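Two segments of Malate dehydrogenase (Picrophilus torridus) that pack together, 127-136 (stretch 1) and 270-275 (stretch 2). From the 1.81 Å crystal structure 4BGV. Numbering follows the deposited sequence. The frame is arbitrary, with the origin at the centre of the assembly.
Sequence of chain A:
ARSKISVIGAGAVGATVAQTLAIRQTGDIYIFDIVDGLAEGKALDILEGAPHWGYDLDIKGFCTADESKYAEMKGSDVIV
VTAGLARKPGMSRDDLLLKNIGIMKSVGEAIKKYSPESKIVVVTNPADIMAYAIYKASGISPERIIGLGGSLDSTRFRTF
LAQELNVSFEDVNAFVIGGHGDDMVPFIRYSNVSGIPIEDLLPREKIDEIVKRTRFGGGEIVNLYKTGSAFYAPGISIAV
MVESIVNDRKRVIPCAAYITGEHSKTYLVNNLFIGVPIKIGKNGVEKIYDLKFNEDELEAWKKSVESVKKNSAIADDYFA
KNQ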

# COMPACT_ATOMS: atom_id res chain seq x y z
N ALA A 127 -8.26 -6.07 -29.03
CA ALA A 127 -8.55 -7.12 -28.07
C ALA A 127 -9.97 -7.66 -28.18
O ALA A 127 -10.24 -8.78 -27.74
N ASP A 128 -10.90 -6.91 -28.77
CA ASP A 128 -12.22 -7.49 -28.95
C ASP A 128 -12.14 -8.65 -29.95
O ASP A 128 -12.59 -9.76 -29.66
N ILE A 129 -11.49 -8.41 -31.09
CA ILE A 129 -11.32 -9.48 -32.09
C ILE A 129 -10.43 -10.60 -31.57
O ILE A 129 -10.68 -11.78 -31.83
N MET A 130 -9.35 -10.25 -30.87
CA MET A 130 -8.44 -11.26 -30.35
C MET A 130 -9.10 -12.11 -29.25
O MET A 130 -8.81 -13.29 -29.15
N ALA A 131 -9.98 -11.50 -28.46
CA ALA A 131 -10.78 -12.26 -27.51
C ALA A 131 -11.72 -13.23 -28.23
O ALA A 131 -11.91 -14.37 -27.82
N TYR A 132 -12.31 -12.75 -29.32
CA TYR A 132 -13.16 -13.60 -30.16
C TYR A 132 -12.36 -14.79 -30.69
O TYR A 132 -12.82 -15.93 -30.63
N ALA A 133 -11.14 -14.54 -31.15
CA ALA A 133 -10.28 -15.62 -31.62
C ALA A 133 -9.93 -16.61 -30.49
O ALA A 133 -9.91 -17.82 -30.70
N ILE A 134 -9.63 -16.08 -29.31
CA ILE A 134 -9.31 -16.94 -28.17
C ILE A 134 -10.51 -17.84 -27.85
O ILE A 134 -10.35 -19.04 -27.56
N TYR A 135 -11.71 -17.27 -27.94
CA TYR A 135 -12.94 -17.99 -27.71
C TYR A 135 -13.11 -19.12 -28.73
O TYR A 135 -13.36 -20.26 -28.38
N LYS A 136 -12.94 -18.79 -30.01
CA LYS A 136 -13.07 -19.80 -31.06
C LYS A 136 -12.05 -20.94 -30.93
O LYS A 136 -12.36 -22.09 -31.23
N ASN A 270 -24.50 -9.68 -32.20
CA ASN A 270 -24.79 -10.97 -31.59
C ASN A 270 -23.64 -11.95 -31.77
O ASN A 270 -23.11 -12.11 -32.87
N ASN A 271 -23.29 -12.62 -30.68
CA ASN A 271 -22.24 -13.62 -30.65
C ASN A 271 -20.88 -13.09 -31.10
O ASN A 271 -20.15 -13.78 -31.80
N LEU A 272 -20.58 -11.86 -30.69
CA LEU A 272 -19.29 -11.21 -30.93
C LEU A 272 -18.83 -10.57 -29.63
O LEU A 272 -19.65 -10.38 -28.72
N PHE A 273 -17.54 -10.25 -29.53
CA PHE A 273 -17.00 -9.47 -28.41
C PHE A 273 -16.94 -7.98 -28.77
O PHE A 273 -16.50 -7.62 -29.86
N ILE A 274 -17.37 -7.11 -27.86
CA ILE A 274 -17.22 -5.67 -28.06
C ILE A 274 -17.16 -4.98 -26.68
O ILE A 274 -17.64 -5.53 -25.69
N GLY A 275 -16.57 -3.79 -26.62
CA GLY A 275 -16.38 -3.10 -25.36
C GLY A 275 -17.64 -2.53 -24.73
O GLY A 275 -18.25 -1.60 -25.26

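The helix 127-136 and the strand that includes Phe273 run nearly antiparallel, their axes 150° apart and 7.1 Å from each other at closest approach. Phe273 is the main bump of this contact. Its CA-to-CB bond points toward the helix, and its ring (chi1 m, -76°) settles into a shallow hollow lined by Asp128, Ala131, Tyr132 and Tyr135. The small side chain of Ala131 lets the ring come close: Ala131 CB lies over one face, 3.7 Å from Phe273 CD2 and 4.0 Å from the ring centroid, in a CH-pi contact. The backbone walls the hollow too, with Asp128 O 3.4 Å from Phe273 CB and Tyr132 CA 3.6 Å from Phe273 CD1. Further along the helix, Tyr135 (chi1 t) closes the pocket, its CB 3.8 Å from Phe273 CE1.

Tyr132, also t, sets out sideways and carries its ring to Leu272. The m,t rotamer of Leu272 brings its end nearer the helix, so that Leu272 CD2 covers one face of the tyrosine ring, 3.9 Å from Tyr132 CZ, while Phe273 CD1 sits at the ring's edge.

No direct hydrogen bond crosses the interface; two waters bridge it instead. One donates to Asp128 OD2 (2.5 Å) and accepts from Gly275 N (3.0 Å); the other donates to Tyr132 OH (3.0 Å) and Asn271 O (2.5 Å).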

# COMPACT_ATOMS: atom_id res chain seq x y z
CB ALA A 127 -8.24 -6.65 -26.63
CB ASP A 128 -13.29 -6.46 -29.33
CG ASP A 128 -12.79 -5.43 -30.32
OD1 ASP A 128 -11.77 -5.68 -31.00
OD2 ASP A 128 -13.44 -4.35 -30.41
CB ILE A 129 -10.74 -8.95 -33.43
CG1 ILE A 129 -11.41 -7.65 -33.84
CG2 ILE A 129 -10.85 -10.03 -34.54
CD1 ILE A 129 -12.96 -7.72 -33.90
CB MET A 130 -7.12 -10.65 -29.86
CG MET A 130 -6.31 -9.99 -30.98
SD MET A 130 -6.08 -11.04 -32.43
CE MET A 130 -6.38 -9.88 -33.74
CB ALA A 131 -11.59 -11.32 -26.58
CB TYR A 132 -13.76 -12.77 -31.29
CG TYR A 132 -14.75 -13.50 -32.16
CD1 TYR A 132 -15.89 -14.11 -31.62
CD2 TYR A 132 -14.55 -13.59 -33.53
CE1 TYR A 132 -16.80 -14.78 -32.43
CE2 TYR A 132 -15.45 -14.25 -34.34
CZ TYR A 132 -16.57 -14.84 -33.79
OH TYR A 132 -17.44 -15.49 -34.63
CB ALA A 133 -9.01 -15.07 -32.26
CB ILE A 134 -8.87 -16.12 -26.94
CG1 ILE A 134 -7.46 -15.54 -27.14
CG2 ILE A 134 -8.90 -16.96 -25.65
CD1 ILE A 134 -6.32 -16.59 -27.16
CB TYR A 135 -14.14 -17.02 -27.79
CG TYR A 135 -15.48 -17.71 -27.79
CD1 TYR A 135 -15.79 -18.64 -26.80
CD2 TYR A 135 -16.44 -17.44 -28.76
CE1 TYR A 135 -17.02 -19.28 -26.77
CE2 TYR A 135 -17.68 -18.07 -28.74
CZ TYR A 135 -17.95 -18.99 -27.74
OH TYR A 135 -19.18 -19.63 -27.70
CB LYS A 136 -12.99 -19.15 -32.45
CG LYS A 136 -14.18 -18.25 -32.76
CD LYS A 136 -14.00 -17.56 -34.11
CE LYS A 136 -14.06 -18.56 -35.26
NZ LYS A 136 -15.48 -18.89 -35.62
CB ASN A 270 -26.10 -11.54 -32.13
CG ASN A 270 -26.53 -12.78 -31.38
OD1 ASN A 270 -26.79 -12.74 -30.17
ND2 ASN A 270 -26.62 -13.90 -32.10
CB ASN A 271 -22.62 -14.83 -31.49
CG ASN A 271 -23.98 -15.35 -31.14
OD1 ASN A 271 -24.81 -15.59 -32.03
ND2 ASN A 271 -24.24 -15.49 -29.85
CB LEU A 272 -19.42 -10.12 -32.00
CG LEU A 272 -19.80 -10.58 -33.40
CD1 LEU A 272 -19.72 -9.43 -34.37
CD2 LEU A 272 -18.87 -11.71 -33.81
CB PHE A 273 -15.59 -9.94 -28.05
CG PHE A 273 -15.54 -11.24 -27.30
CD1 PHE A 273 -15.77 -12.44 -27.95
CD2 PHE A 273 -15.21 -11.26 -25.95
CE1 PHE A 273 -15.70 -13.65 -27.26
CE2 PHE A 273 -15.12 -12.46 -25.25
CZ PHE A 273 -15.38 -13.66 -25.91
CB ILE A 274 -18.37 -5.10 -28.96
CG1 ILE A 274 -18.01 -3.71 -29.51
CG2 ILE A 274 -19.71 -5.12 -28.23
CD1 ILE A 274 -18.87 -3.31 -30.73
O HOH W 1 -14.74 -2.98 -28.80
O HOH W 2 -20.34 -15.00 -33.93